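Side-chain contacts in endo-beta-1,4-glucanase (Bacillus licheniformis, PDB 2JEN), which hydrolyses beta-1,4-glucan chains, acting as a xyloglucanase and endoglucanase in the breakdown of plant cell-wall polysaccharides: residues D154-W159 with Q227-T232; L160-A165 with S201-A206. The protein carries 1 engineered substitution. All coordinates share one frame; numbering follows the deposited sequence. Where two conformers were deposited one is given.

Both interactions are built on strand 154-163, and their centres lie about 18 Å apart. Residues 154-159 of interaction 1 run directly into 160-165 of interaction 2; then come 201-206 and finally 227-232, so interaction 2 is nested inside the loop that interaction 1 closes. Strand 195-204 is the parallel neighbour of strand 154-163 in the mixed sheet, and two probable backbone hydrogen bonds join them, Trp159 N to Phe202 O at 2.8 Å and Met157 O to Phe202 N, also 2.8 Å. One strand thus packs against the loop after helix 215-225, contributes Met157 and Trp159 to the glycan pocket, and leads into the turn that carries Asn164 and Ala165 to the same pocket.

Interaction 1 of 2, residues D154-W159 with Q227-T232; sequences DAIMIW and QWLSKT. Engineered in segment 154-159: Ala155 (natural residue Glu). With GLC (alpha-D-glucopyranose), chain B; GLC (alpha-D-glucopyranose), chain C.
Strand 154-163 of the substrate-binding sheet meets the loop after helix 215-225 where Asp154 and Leu229 touch. Leu229 CD1 sits over the flat carboxylate, 3.7 Å from Asp154 CG. The leucine reaches it because its CG stands anti to the backbone N (chi1 -173°), which also brings Leu229 CD2 to 4.5 Å from Ile156 CD1. A leucine suits this buried place: one branch covers the acid, the other faces Ile156, which packs on helix 215-225; Leu229 also touches Leu112. Asp154 OD1 forms a salt bridge with Lys233 and OD2 accepts from Asn198. A water donates to Asp154 OD2 (2.7 Å) and to Trp228 O, tying strand to loop.

Met157 projects into the glycan pocket, bent at chi3 (80°), with CE 3.6 Å from O5 of the chain B glucose and SD 3.4 Å from O3 of the chain C glucose. An alanine here would lack everything beyond CB, and would probably leave a gap beside both sugars. Trp159 offers its ring edge, CH2 lying 3.6 Å from O2 of the chain C glucose. A strand with one face packed on the helix side and the other lining the sugar cleft is typical of the family 12 beta-jelly-roll.

Interaction 2 of 2, residues L160-A165 with S201-A206; sequences LNNTNA and SFIRTA. With XYS (alpha-D-xylopyranose), chain D.
An Asx motif shapes the turn that ends strand 154-163 beside the glycan pocket, and its Asn162 also meets Ile203 of the neighbouring strand 195-204. The touch is apolar and light: Asn162 CB lies 4.2 Å from Ile203 CG2. Ile203 is a fitting partner, because in the conformer given it meets Asn162 with CG2 while CG1 packs on the ring of Trp159. Leu160 buries more surface: its end approaches the aliphatic part of Arg204, with Leu160 CD2 4.7 Å from Arg204 CD, and both side chains touch Trp182.

Beyond its CB, Asn162 turns to its own loop. With CG anti to the backbone N (chi1 -176°), the amide works as a two-sided clamp on Ala165. Its OD1 accepts from Ala165 N at 3.0 Å, with the donor tilted from the carbonyl plane. Its ND2 donates to Ala165 O at 3.1 Å; that oxygen lies in the amide plane, although the nitrogen stands above the carbonyl plane of Ala165. Asparagine, carrying donor and acceptor on one flat group, suits the task. Thr163 OG1 adds a bond to a lone pair of Asn161 OD1, 2.7 Å away and in the carbonyl plane.

The turn presents Ala165 to the bound xylose; its small methyl group, Ala165 CB 3.6 Å from the sugar's O5, probably lets the sugar come close.

At the other end, Leu160 and Asn161 form a classic beta bulge opposite Ala134, where the chain turns a corner. Arg204 stretches out, and the chain beyond it brings Ala206 O to NH1 (2.9 Å, 163°), the oxygen in the guanidinium plane but NH1 above the carbonyl plane. The bulge turns strand 154-163 and the Asx motif sets Asn164 and Ala165 at the xylose, consistent with a cleft rim of the family 12 beta-sandwich.

Interaction 1 of 2, residues D154-W159 with Q227-T232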
# COMPACT_ATOMS: atom_id res chain seq x y z
N ASP A 154 37.96 -5.12 9.26
CA ASP A 154 38.16 -4.08 8.29
C ASP A 154 37.03 -4.11 7.26
O ASP A 154 36.48 -5.16 6.95
CB ASP A 154 39.46 -4.30 7.49
CG ASP A 154 40.70 -4.46 8.35
OD1 ASP A 154 40.96 -5.58 8.81
OD2 ASP A 154 41.40 -3.45 8.57
N ALA A 155 36.74 -2.92 6.76
CA ALA A 155 35.87 -2.69 5.63
C ALA A 155 36.61 -1.90 4.58
O ALA A 155 37.28 -0.91 4.91
CB ALA A 155 34.62 -1.93 6.04
N ILE A 156 36.43 -2.29 3.31
CA ILE A 156 36.90 -1.51 2.18
C ILE A 156 35.67 -1.11 1.36
O ILE A 156 34.86 -1.97 1.05
CB ILE A 156 37.87 -2.31 1.33
CG1 ILE A 156 39.08 -2.73 2.14
CG2 ILE A 156 38.24 -1.53 0.07
CD1 ILE A 156 39.96 -3.77 1.36
N MET A 157 35.53 0.17 1.08
CA MET A 157 34.46 0.66 0.25
C MET A 157 35.01 1.23 -1.04
O MET A 157 36.05 1.91 -1.05
CB MET A 157 33.69 1.76 0.96
CG MET A 157 33.19 1.38 2.30
SD MET A 157 31.92 2.51 2.87
CE MET A 157 30.48 1.90 1.97
N ILE A 158 34.33 0.99 -2.14
CA ILE A 158 34.71 1.50 -3.45
C ILE A 158 33.49 2.16 -4.04
O ILE A 158 32.57 1.46 -4.50
CB ILE A 158 35.31 0.41 -4.36
CG1 ILE A 158 36.44 -0.36 -3.68
CG2 ILE A 158 35.74 1.04 -5.70
CD1 ILE A 158 37.00 -1.51 -4.44
N TRP A 159 33.47 3.47 -4.02
CA TRP A 159 32.31 4.25 -4.43
C TRP A 159 32.40 4.60 -5.92
O TRP A 159 33.31 5.31 -6.35
CB TRP A 159 32.14 5.56 -3.65
CG TRP A 159 32.00 5.47 -2.17
CD1 TRP A 159 32.48 4.52 -1.31
CD2 TRP A 159 31.39 6.47 -1.35
NE1 TRP A 159 32.16 4.85 -0.01
CE2 TRP A 159 31.50 6.05 -0.02
CE3 TRP A 159 30.76 7.67 -1.63
CZ2 TRP A 159 31.00 6.81 1.05
CZ3 TRP A 159 30.25 8.42 -0.56
CH2 TRP A 159 30.40 7.97 0.76
N GLN A 227 50.89 -0.14 4.24
CA GLN A 227 51.11 -0.91 5.46
C GLN A 227 49.97 -0.78 6.50
O GLN A 227 50.17 -0.77 7.72
CB GLN A 227 52.47 -0.57 6.09
CG GLN A 227 53.65 -0.84 5.14
CD GLN A 227 53.89 0.28 4.14
OE1 GLN A 227 54.20 0.01 2.97
NE2 GLN A 227 53.80 1.54 4.61
N TRP A 228 48.75 -0.81 5.96
CA TRP A 228 47.53 -0.68 6.75
C TRP A 228 46.70 -1.95 6.87
O TRP A 228 45.65 -1.95 7.52
CB TRP A 228 46.66 0.42 6.14
CG TRP A 228 47.14 1.78 6.38
CD1 TRP A 228 48.06 2.18 7.33
CD2 TRP A 228 46.76 2.93 5.68
NE1 TRP A 228 48.24 3.51 7.25
CE2 TRP A 228 47.49 4.02 6.24
CE3 TRP A 228 45.88 3.18 4.63
CZ2 TRP A 228 47.32 5.32 5.83
CZ3 TRP A 228 45.78 4.52 4.16
CH2 TRP A 228 46.49 5.54 4.77
N LEU A 229 47.13 -3.03 6.24
CA LEU A 229 46.34 -4.25 6.20
C LEU A 229 47.29 -5.44 6.13
O LEU A 229 48.16 -5.48 5.25
CB LEU A 229 45.44 -4.19 4.96
CG LEU A 229 44.40 -5.29 4.78
CD1 LEU A 229 43.38 -5.29 5.93
CD2 LEU A 229 43.73 -5.05 3.45
N SER A 230 47.10 -6.39 7.04
CA SER A 230 47.87 -7.61 7.05
C SER A 230 47.35 -8.63 6.06
O SER A 230 46.15 -8.87 5.99
CB SER A 230 47.85 -8.21 8.44
OG SER A 230 48.47 -9.50 8.42
N LYS A 231 48.23 -9.31 5.32
CA LYS A 231 47.75 -10.35 4.40
C LYS A 231 47.38 -11.66 5.08
O LYS A 231 46.90 -12.59 4.40
CB LYS A 231 48.67 -10.53 3.20
CG LYS A 231 48.78 -9.27 2.32
CD LYS A 231 49.45 -9.52 0.99
CE LYS A 231 49.75 -8.27 0.21
NZ LYS A 231 50.42 -8.55 -1.08
N THR A 232 47.47 -11.72 6.40
CA THR A 232 46.90 -12.83 7.15
C THR A 232 45.35 -12.77 7.17
O THR A 232 44.68 -13.74 7.53
CB THR A 232 47.36 -12.90 8.61
OG1 THR A 232 47.02 -11.70 9.31
CG2 THR A 232 48.87 -13.11 8.67
C1 GLC B . 30.52 1.17 5.82
C2 GLC B . 30.33 0.86 7.30
C3 GLC B . 29.67 -0.48 7.44
C4 GLC B . 28.30 -0.41 6.77
C5 GLC B . 28.58 -0.06 5.30
C6 GLC B . 27.35 -0.11 4.39
O1 GLC B . 31.20 2.37 5.59
O2 GLC B . 31.52 0.76 8.06
O3 GLC B . 29.69 -0.77 8.84
O4 GLC B . 27.66 -1.67 6.80
O5 GLC B . 29.22 1.21 5.25
O6 GLC B . 26.30 0.70 4.87
C1 GLC C . 29.51 7.77 6.65
C2 GLC C . 29.95 7.11 5.37
C3 GLC C . 29.38 5.72 5.24
C4 GLC C . 29.56 4.89 6.51
C5 GLC C . 29.14 5.74 7.72
C6 GLC C . 29.43 4.99 9.02
O2 GLC C . 29.50 7.88 4.27
O3 GLC C . 30.02 5.07 4.17
O4 GLC C . 28.82 3.67 6.41
O5 GLC C . 29.88 6.94 7.74
O6 GLC C . 28.74 5.64 10.09
O HOH W 1 44.09 -3.47 9.09

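Interaction 2 of 2, residues L160-A165 with S201-A206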
# COMPACT_ATOMS: atom_id res chain seq x y z
N LEU A 160 31.44 4.09 -6.69
CA LEU A 160 31.30 4.42 -8.10
C LEU A 160 30.42 5.63 -8.31
O LEU A 160 30.46 6.24 -9.37
CB LEU A 160 30.76 3.23 -8.86
CG LEU A 160 31.59 1.96 -8.82
CD1 LEU A 160 30.98 0.86 -9.71
CD2 LEU A 160 33.08 2.18 -9.16
N ASN A 161 29.61 5.97 -7.30
CA ASN A 161 28.78 7.16 -7.34
C ASN A 161 28.83 7.80 -5.98
O ASN A 161 28.69 7.11 -4.97
CB ASN A 161 27.32 6.78 -7.68
CG ASN A 161 26.37 7.98 -7.73
OD1 ASN A 161 26.16 8.64 -6.71
ND2 ASN A 161 25.80 8.25 -8.90
N ASN A 162 29.02 9.12 -5.94
CA ASN A 162 28.83 9.92 -4.74
C ASN A 162 27.87 11.03 -5.10
O ASN A 162 28.20 11.86 -5.97
CB ASN A 162 30.17 10.52 -4.23
CG ASN A 162 30.03 11.27 -2.96
OD1 ASN A 162 28.95 11.27 -2.35
ND2 ASN A 162 31.09 11.98 -2.55
N THR A 163 26.69 11.06 -4.48
CA THR A 163 25.73 12.12 -4.70
C THR A 163 25.44 12.81 -3.39
O THR A 163 24.64 12.37 -2.57
CB THR A 163 24.46 11.58 -5.38
OG1 THR A 163 24.83 11.02 -6.66
CG2 THR A 163 23.45 12.71 -5.60
N ASN A 164 26.16 13.91 -3.18
CA ASN A 164 26.01 14.79 -2.03
C ASN A 164 26.51 14.21 -0.72
O ASN A 164 26.26 14.78 0.34
CB ASN A 164 24.58 15.33 -1.87
CG ASN A 164 24.09 16.04 -3.10
OD1 ASN A 164 24.77 16.94 -3.60
ND2 ASN A 164 22.91 15.66 -3.59
N ALA A 165 27.21 13.09 -0.80
CA ALA A 165 27.66 12.41 0.41
C ALA A 165 29.15 12.56 0.63
O ALA A 165 29.85 13.30 -0.09
CB ALA A 165 27.26 10.89 0.41
N SER A 201 38.02 3.87 2.34
CA SER A 201 37.08 4.22 1.26
C SER A 201 37.83 4.80 0.09
O SER A 201 38.68 5.67 0.25
CB SER A 201 36.02 5.23 1.72
OG SER A 201 35.32 4.74 2.86
N PHE A 202 37.49 4.32 -1.09
CA PHE A 202 37.99 4.77 -2.38
C PHE A 202 36.83 5.39 -3.15
O PHE A 202 35.89 4.68 -3.49
CB PHE A 202 38.54 3.57 -3.17
CG PHE A 202 39.71 2.91 -2.53
CD1 PHE A 202 39.54 1.99 -1.49
CD2 PHE A 202 41.02 3.22 -2.92
CE1 PHE A 202 40.63 1.40 -0.86
CE2 PHE A 202 42.10 2.59 -2.30
CZ PHE A 202 41.93 1.71 -1.29
N ILE A 203 36.87 6.70 -3.35
CA ILE A 203 35.77 7.42 -4.00
C ILE A 203 36.19 7.87 -5.38
O ILE A 203 37.13 8.66 -5.53
CB ILE A 203 35.25 8.61 -3.15
CG1 ILE A 203 34.65 8.07 -1.85
CG2 ILE A 203 34.22 9.49 -3.95
CD1 ILE A 203 34.10 9.10 -0.93
N ARG A 204 35.55 7.36 -6.39
CA ARG A 204 35.97 7.70 -7.75
C ARG A 204 35.90 9.18 -7.95
O ARG A 204 35.00 9.82 -7.46
CB ARG A 204 35.14 6.94 -8.80
CG ARG A 204 35.84 6.85 -10.15
CD ARG A 204 34.99 6.03 -11.11
NE ARG A 204 35.62 5.90 -12.44
CZ ARG A 204 35.45 6.74 -13.46
NH1 ARG A 204 34.70 7.81 -13.39
NH2 ARG A 204 36.10 6.48 -14.61
N THR A 205 36.88 9.77 -8.67
CA THR A 205 36.91 11.24 -8.75
C THR A 205 35.77 11.82 -9.57
O THR A 205 35.42 12.99 -9.38
CB THR A 205 38.25 11.76 -9.29
OG1 THR A 205 38.52 11.14 -10.54
CG2 THR A 205 39.39 11.41 -8.32
N ALA A 206 35.14 10.98 -10.41
CA ALA A 206 33.88 11.32 -11.09
C ALA A 206 33.03 10.06 -11.04
O ALA A 206 33.56 8.96 -10.98
CB ALA A 206 34.13 11.73 -12.53
C1 XYS D . 28.29 12.87 4.67
C2 XYS D . 28.15 14.36 4.50
C3 XYS D . 26.71 14.77 4.72
C4 XYS D . 25.82 13.97 3.79
C5 XYS D . 26.09 12.50 4.04
O2 XYS D . 29.01 15.05 5.42
O3 XYS D . 26.54 16.17 4.50
O4 XYS D . 24.46 14.22 4.14
O5 XYS D . 27.46 12.17 3.79